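Local coordinates for protein putative isomerase YbhH (Escherichia coli, PDB 6OTV) that is a PrpF-family protein with the diaminopimelate epimerase-like fold and probably acts as an isomerase, though its substrate is not established, at residues I263-F268 / R275-T280; T280-I285 / G315-H320. All coordinates share one frame; numbering follows the deposited sequence.

Contact 1: I263-F268 / R275-T280; sequences INVRYF and RALAIT. With PO4 (phosphate ion), chain I.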
loop_
_atom_site.group_PDB
_atom_site.type_symbol
_atom_site.label_atom_id
_atom_site.label_comp_id
_atom_site.label_asym_id
_atom_site.label_seq_id
_atom_site.Cartn_x
_atom_site.Cartn_y
_atom_site.Cartn_z
ATOM N N ILE A 263 16.135 -25.007 -6.826
ATOM C CA ILE A 263 17.432 -24.442 -7.179
ATOM C C ILE A 263 18.303 -24.427 -5.933
ATOM O O ILE A 263 17.795 -24.432 -4.807
ATOM C CB ILE A 263 17.242 -23.022 -7.778
ATOM C CG1 ILE A 263 18.537 -22.489 -8.393
ATOM C CG2 ILE A 263 16.713 -22.074 -6.727
ATOM C CD1 ILE A 263 18.341 -21.208 -9.179
ATOM N N ASN A 264 19.617 -24.429 -6.133
ATOM C CA ASN A 264 20.591 -24.293 -5.061
ATOM C C ASN A 264 21.384 -23.011 -5.280
ATOM O O ASN A 264 21.749 -22.686 -6.414
ATOM C CB ASN A 264 21.530 -25.504 -5.016
ATOM C CG ASN A 264 22.718 -25.289 -4.100
ATOM O OD1 ASN A 264 22.600 -25.368 -2.875
ATOM N ND2 ASN A 264 23.874 -25.014 -4.691
ATOM N N VAL A 265 21.643 -22.271 -4.203
ATOM C CA VAL A 265 22.262 -20.959 -4.329
ATOM C C VAL A 265 23.412 -20.821 -3.338
ATOM O O VAL A 265 23.466 -21.490 -2.303
ATOM C CB VAL A 265 21.248 -19.805 -4.128
ATOM C CG1 VAL A 265 20.071 -19.933 -5.093
ATOM C CG2 VAL A 265 20.769 -19.749 -2.685
ATOM N N ARG A 266 24.345 -19.938 -3.688
ATOM C CA ARG A 266 25.397 -19.470 -2.791
ATOM C C ARG A 266 25.339 -17.950 -2.798
ATOM O O ARG A 266 25.637 -17.320 -3.819
ATOM C CB ARG A 266 26.774 -19.980 -3.223
ATOM C CG ARG A 266 26.976 -21.473 -3.002
ATOM C CD ARG A 266 26.847 -21.825 -1.527
ATOM N NE ARG A 266 27.022 -23.254 -1.272
ATOM C CZ ARG A 266 26.029 -24.140 -1.224
ATOM N NH1 ARG A 266 24.774 -23.756 -1.422
ATOM N NH2 ARG A 266 26.291 -25.418 -0.979
ATOM N N TYR A 267 24.956 -17.366 -1.666
ATOM C CA TYR A 267 24.607 -15.952 -1.569
ATOM C C TYR A 267 25.803 -15.165 -1.044
ATOM O O TYR A 267 26.248 -15.385 0.087
ATOM C CB TYR A 267 23.393 -15.783 -0.653
ATOM C CG TYR A 267 22.773 -14.402 -0.623
ATOM C CD1 TYR A 267 22.018 -13.934 -1.690
ATOM C CD2 TYR A 267 22.910 -13.583 0.492
ATOM C CE1 TYR A 267 21.435 -12.677 -1.659
ATOM C CE2 TYR A 267 22.330 -12.324 0.533
ATOM C CZ TYR A 267 21.594 -11.877 -0.546
ATOM O OH TYR A 267 21.016 -10.627 -0.511
ATOM N N PHE A 268 26.316 -14.245 -1.855
ATOM C CA PHE A 268 27.469 -13.440 -1.475
ATOM C C PHE A 268 27.027 -12.054 -1.018
ATOM O O PHE A 268 26.133 -11.446 -1.615
ATOM C CB PHE A 268 28.465 -13.345 -2.632
ATOM C CG PHE A 268 29.254 -14.608 -2.841
ATOM C CD1 PHE A 268 30.483 -14.780 -2.222
ATOM C CD2 PHE A 268 28.759 -15.633 -3.632
ATOM C CE1 PHE A 268 31.210 -15.945 -2.403
ATOM C CE2 PHE A 268 29.482 -16.800 -3.816
ATOM C CZ PHE A 268 30.708 -16.956 -3.201
ATOM N N ARG A 275 26.164 -17.971 5.123
ATOM C CA ARG A 275 26.004 -19.321 5.655
ATOM C C ARG A 275 24.622 -19.894 5.367
ATOM O O ARG A 275 24.454 -21.118 5.373
ATOM C CB ARG A 275 26.265 -19.325 7.162
ATOM C CG ARG A 275 27.616 -18.746 7.555
ATOM C CD ARG A 275 28.668 -19.831 7.731
ATOM N NE ARG A 275 28.702 -20.347 9.098
ATOM C CZ ARG A 275 28.042 -21.424 9.513
ATOM N NH1 ARG A 275 27.289 -22.113 8.667
ATOM N NH2 ARG A 275 28.137 -21.815 10.778
ATOM N N ALA A 276 23.631 -19.039 5.131
ATOM C CA ALA A 276 22.298 -19.476 4.745
ATOM C C ALA A 276 21.847 -18.697 3.518
ATOM O O ALA A 276 22.464 -18.802 2.453
ATOM C CB ALA A 276 21.310 -19.296 5.900
ATOM N N LEU A 277 20.789 -17.901 3.660
ATOM C CA LEU A 277 20.264 -17.121 2.550
ATOM C C LEU A 277 19.361 -16.024 3.096
ATOM O O LEU A 277 18.525 -16.279 3.965
ATOM C CB LEU A 277 19.487 -18.004 1.563
ATOM C CG LEU A 277 18.723 -17.265 0.463
ATOM C CD1 LEU A 277 19.679 -16.533 -0.467
ATOM C CD2 LEU A 277 17.835 -18.223 -0.311
ATOM N N ALA A 278 19.531 -14.811 2.577
ATOM C CA ALA A 278 18.669 -13.705 2.971
ATOM C C ALA A 278 17.292 -13.846 2.335
ATOM O O ALA A 278 17.158 -14.298 1.193
ATOM C CB ALA A 278 19.295 -12.368 2.571
ATOM N N ILE A 279 16.260 -13.458 3.090
ATOM C CA ILE A 279 14.892 -13.526 2.582
ATOM C C ILE A 279 14.752 -12.694 1.312
ATOM O O ILE A 279 14.133 -13.130 0.332
ATOM C CB ILE A 279 13.895 -13.074 3.666
ATOM C CG1 ILE A 279 13.994 -13.983 4.896
ATOM C CG2 ILE A 279 12.473 -13.047 3.114
ATOM C CD1 ILE A 279 13.694 -15.432 4.606
ATOM N N THR A 280 15.327 -11.489 1.306
ATOM C CA THR A 280 15.265 -10.651 0.113
ATOM C C THR A 280 15.955 -11.323 -1.064
ATOM O O THR A 280 15.453 -11.281 -2.194
ATOM C CB THR A 280 15.887 -9.283 0.390
ATOM O OG1 THR A 280 17.248 -9.448 0.804
ATOM C CG2 THR A 280 15.115 -8.560 1.481
HETATM P P PO4 I . 17.594 -12.362 6.494
HETATM O O1 PO4 I . 19.064 -12.014 6.410
HETATM O O2 PO4 I . 17.160 -12.397 7.939
HETATM O O3 PO4 I . 16.785 -11.333 5.733
HETATM O O4 PO4 I . 17.363 -13.726 5.891
HETATM O O HOH W 1 24.776 -18.658 0.655
#
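The Y267 ring lies against L277 and A278, in the segment that leads into helix 279-290. Its CG is anti to the backbone N (chi1 -171°), which carries the ring out from strand 263-267 alongside these two residues. At the near end of the ring L277 CD1 comes in obliquely to the ring plane, 3.7 Å from Y267 CD1. Farther out, A278 CB touches Y267 CE2 at 3.7 Å, and A278 N stands over one ring face, offset toward the rim. V265, two residues back on the strand, adds CG2, which meets L277 CD1 at 4.1 Å.

Around this apolar core the contact is looser and more open to solvent, A276 to A278 being partly exposed. No direct hydrogen bond joins the segments; instead one water accepts from Y267 N (2.7 Å) and donates to A276 O (2.9 Å), bridging backbones too far apart to pair. Beyond A278, the residue at the N-cap position, I279 N donates to phosphate O4 (3.0 Å) and only weakly to O3. G94 N and N95 ND2 bind the same ion, probably picked up from the crystallisation liquor, so an anion sits at the start of the helix, where the helix dipole would favour it.

Strand 263-267 runs between strands 250-255 and 306-312; Y267 also packs on V252, while V265 and L277 both reach I310 and, on helix 279-290, I285.

Contact 2: T280-I285 / G315-H320; sequences TGAIAI and GALDVH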
loop_
_atom_site.group_PDB
_atom_site.type_symbol
_atom_site.label_atom_id
_atom_site.label_comp_id
_atom_site.label_asym_id
_atom_site.label_seq_id
_atom_site.Cartn_x
_atom_site.Cartn_y
_atom_site.Cartn_z
ATOM N N THR A 280 15.327 -11.489 1.306
ATOM C CA THR A 280 15.265 -10.651 0.113
ATOM C C THR A 280 15.955 -11.323 -1.064
ATOM O O THR A 280 15.453 -11.281 -2.194
ATOM C CB THR A 280 15.887 -9.283 0.390
ATOM O OG1 THR A 280 17.248 -9.448 0.804
ATOM C CG2 THR A 280 15.115 -8.560 1.481
ATOM N N GLY A 281 17.105 -11.954 -0.822
ATOM C CA GLY A 281 17.743 -12.724 -1.876
ATOM C C GLY A 281 16.869 -13.862 -2.366
ATOM O O GLY A 281 16.829 -14.158 -3.563
ATOM N N ALA A 282 16.146 -14.508 -1.446
ATOM C CA ALA A 282 15.250 -15.589 -1.840
ATOM C C ALA A 282 14.130 -15.075 -2.736
ATOM O O ALA A 282 13.697 -15.772 -3.661
ATOM C CB ALA A 282 14.684 -16.281 -0.599
ATOM N N ILE A 283 13.653 -13.854 -2.483
ATOM C CA ILE A 283 12.628 -13.266 -3.343
ATOM C C ILE A 283 13.165 -13.097 -4.758
ATOM O O ILE A 283 12.506 -13.457 -5.742
ATOM C CB ILE A 283 12.141 -11.923 -2.767
ATOM C CG1 ILE A 283 11.661 -12.084 -1.322
ATOM C CG2 ILE A 283 11.047 -11.333 -3.646
ATOM C CD1 ILE A 283 10.633 -13.166 -1.131
ATOM N N ALA A 284 14.377 -12.551 -4.877
ATOM C CA ALA A 284 14.948 -12.272 -6.191
ATOM C C ALA A 284 15.193 -13.555 -6.976
ATOM O O ALA A 284 14.846 -13.647 -8.160
ATOM C CB ALA A 284 16.245 -11.476 -6.037
ATOM N N ILE A 285 15.790 -14.559 -6.330
ATOM C CA ILE A 285 16.127 -15.803 -7.019
ATOM C C ILE A 285 14.863 -16.542 -7.443
ATOM O O ILE A 285 14.759 -17.022 -8.578
ATOM C CB ILE A 285 17.016 -16.682 -6.125
ATOM C CG1 ILE A 285 18.319 -15.956 -5.808
ATOM C CG2 ILE A 285 17.291 -18.016 -6.801
ATOM C CD1 ILE A 285 18.974 -16.429 -4.539
ATOM N N GLY A 315 20.259 -25.310 4.597
ATOM C CA GLY A 315 18.881 -25.762 4.559
ATOM C C GLY A 315 18.201 -25.316 3.275
ATOM O O GLY A 315 18.850 -25.139 2.245
ATOM N N ALA A 316 16.882 -25.151 3.366
ATOM C CA ALA A 316 16.076 -24.725 2.232
ATOM C C ALA A 316 14.981 -23.791 2.720
ATOM O O ALA A 316 14.600 -23.804 3.892
ATOM C CB ALA A 316 15.463 -25.917 1.482
ATOM N N LEU A 317 14.473 -22.980 1.797
ATOM C CA LEU A 317 13.471 -21.972 2.115
ATOM C C LEU A 317 12.391 -21.999 1.045
ATOM O O LEU A 317 12.700 -22.018 -0.149
ATOM C CB LEU A 317 14.112 -20.581 2.207
ATOM C CG LEU A 317 13.335 -19.441 2.868
ATOM C CD1 LEU A 317 12.635 -18.601 1.825
ATOM C CD2 LEU A 317 12.336 -19.965 3.892
ATOM N N ASP A 318 11.131 -22.015 1.476
ATOM C CA ASP A 318 9.994 -22.006 0.563
ATOM C C ASP A 318 9.546 -20.574 0.301
ATOM O O ASP A 318 9.311 -19.808 1.241
ATOM C CB ASP A 318 8.832 -22.821 1.134
ATOM C CG ASP A 318 9.026 -24.318 0.968
ATOM O OD1 ASP A 318 9.485 -24.748 -0.112
ATOM O OD2 ASP A 318 8.716 -25.064 1.922
ATOM N N VAL A 319 9.435 -20.215 -0.974
ATOM C CA VAL A 319 8.895 -18.926 -1.392
ATOM C C VAL A 319 7.677 -19.197 -2.261
ATOM O O VAL A 319 7.765 -19.938 -3.245
ATOM C CB VAL A 319 9.924 -18.081 -2.162
ATOM C CG1 VAL A 319 9.330 -16.716 -2.510
ATOM C CG2 VAL A 319 11.206 -17.923 -1.361
ATOM N N HIS A 320 6.542 -18.617 -1.883
ATOM C CA HIS A 320 5.323 -18.722 -2.673
ATOM C C HIS A 320 5.230 -17.512 -3.592
ATOM O O HIS A 320 5.242 -16.368 -3.125
ATOM C CB HIS A 320 4.088 -18.814 -1.778
ATOM C CG HIS A 320 2.811 -19.004 -2.538
ATOM N ND1 HIS A 320 1.934 -17.971 -2.793
ATOM C CD2 HIS A 320 2.271 -20.106 -3.113
ATOM C CE1 HIS A 320 0.905 -18.430 -3.484
ATOM N NE2 HIS A 320 1.086 -19.722 -3.691
#
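A282 CB meets two side chains of strand 315-322: L317 CD1 and V319 CG2, each at 3.9 Å. The methyl points from the helix toward the strand and is small enough to let V319 come close to the helix backbone, its CG2 lying 4.0 Å from A282 O. One residue on, I283 leaves the helix more obliquely and turns its delta methyl to the strand, with CD1 4.0 Å from V319 CG1 and the isoleucine chain nearly perpendicular to the valine. V319 forks between the two helix residues, one methyl to each: CG1 is anti to its backbone N (chi1 -177°) and serves I283, while CG2, beside that N, serves A282. Every residue that touches is buried and apolar, and no hydrogen bond crosses.

This is a helix laid over one face of a strand: the short axes pass 9.1 Å apart at a crossing angle of -59°, close enough for an alanine to act as the spacer. L317 and V319 point inward, whereas D318, between them, points to the other face. Helix packed against strands in this way fits the diaminopimelate epimerase-like fold, in which each half of the molecule wraps sheet around a central helix, and helix 279-290 would be that helix here.

In the next shell, backbone hydrogen bonds of L317 with I310 and of V319 with I308 fix the strand against 306-312, and D318 OD1 receives N307 ND2 and N309 ND2 on the outward face. On the other flank V319 packs on V335 and L317 on R337 of strand 332-344. I283 also packs on A333 of that strand and on M194 and A195 of a loop, while A282 also rests on L277.

Following the chain, contact 1 comes first: strand 263-267 runs into a short loop of irregular backbone, and the contact closes it where residues 275-280 return over the strand and enter helix 279-290. Contact 2 opens from T280, which both share, and closes a longer excursion through the rest of the helix and strand 306-312 to strand 315-322. The two are therefore in series, neither nesting nor crossing. Their centres lie about 8 Å apart and the seam is continuous: Y267 CE1 packs on G281 CA and V265 CG1 on I285 CD1, both at 3.7 Å. Together they fasten one helix to strands on both flanks of 306-312.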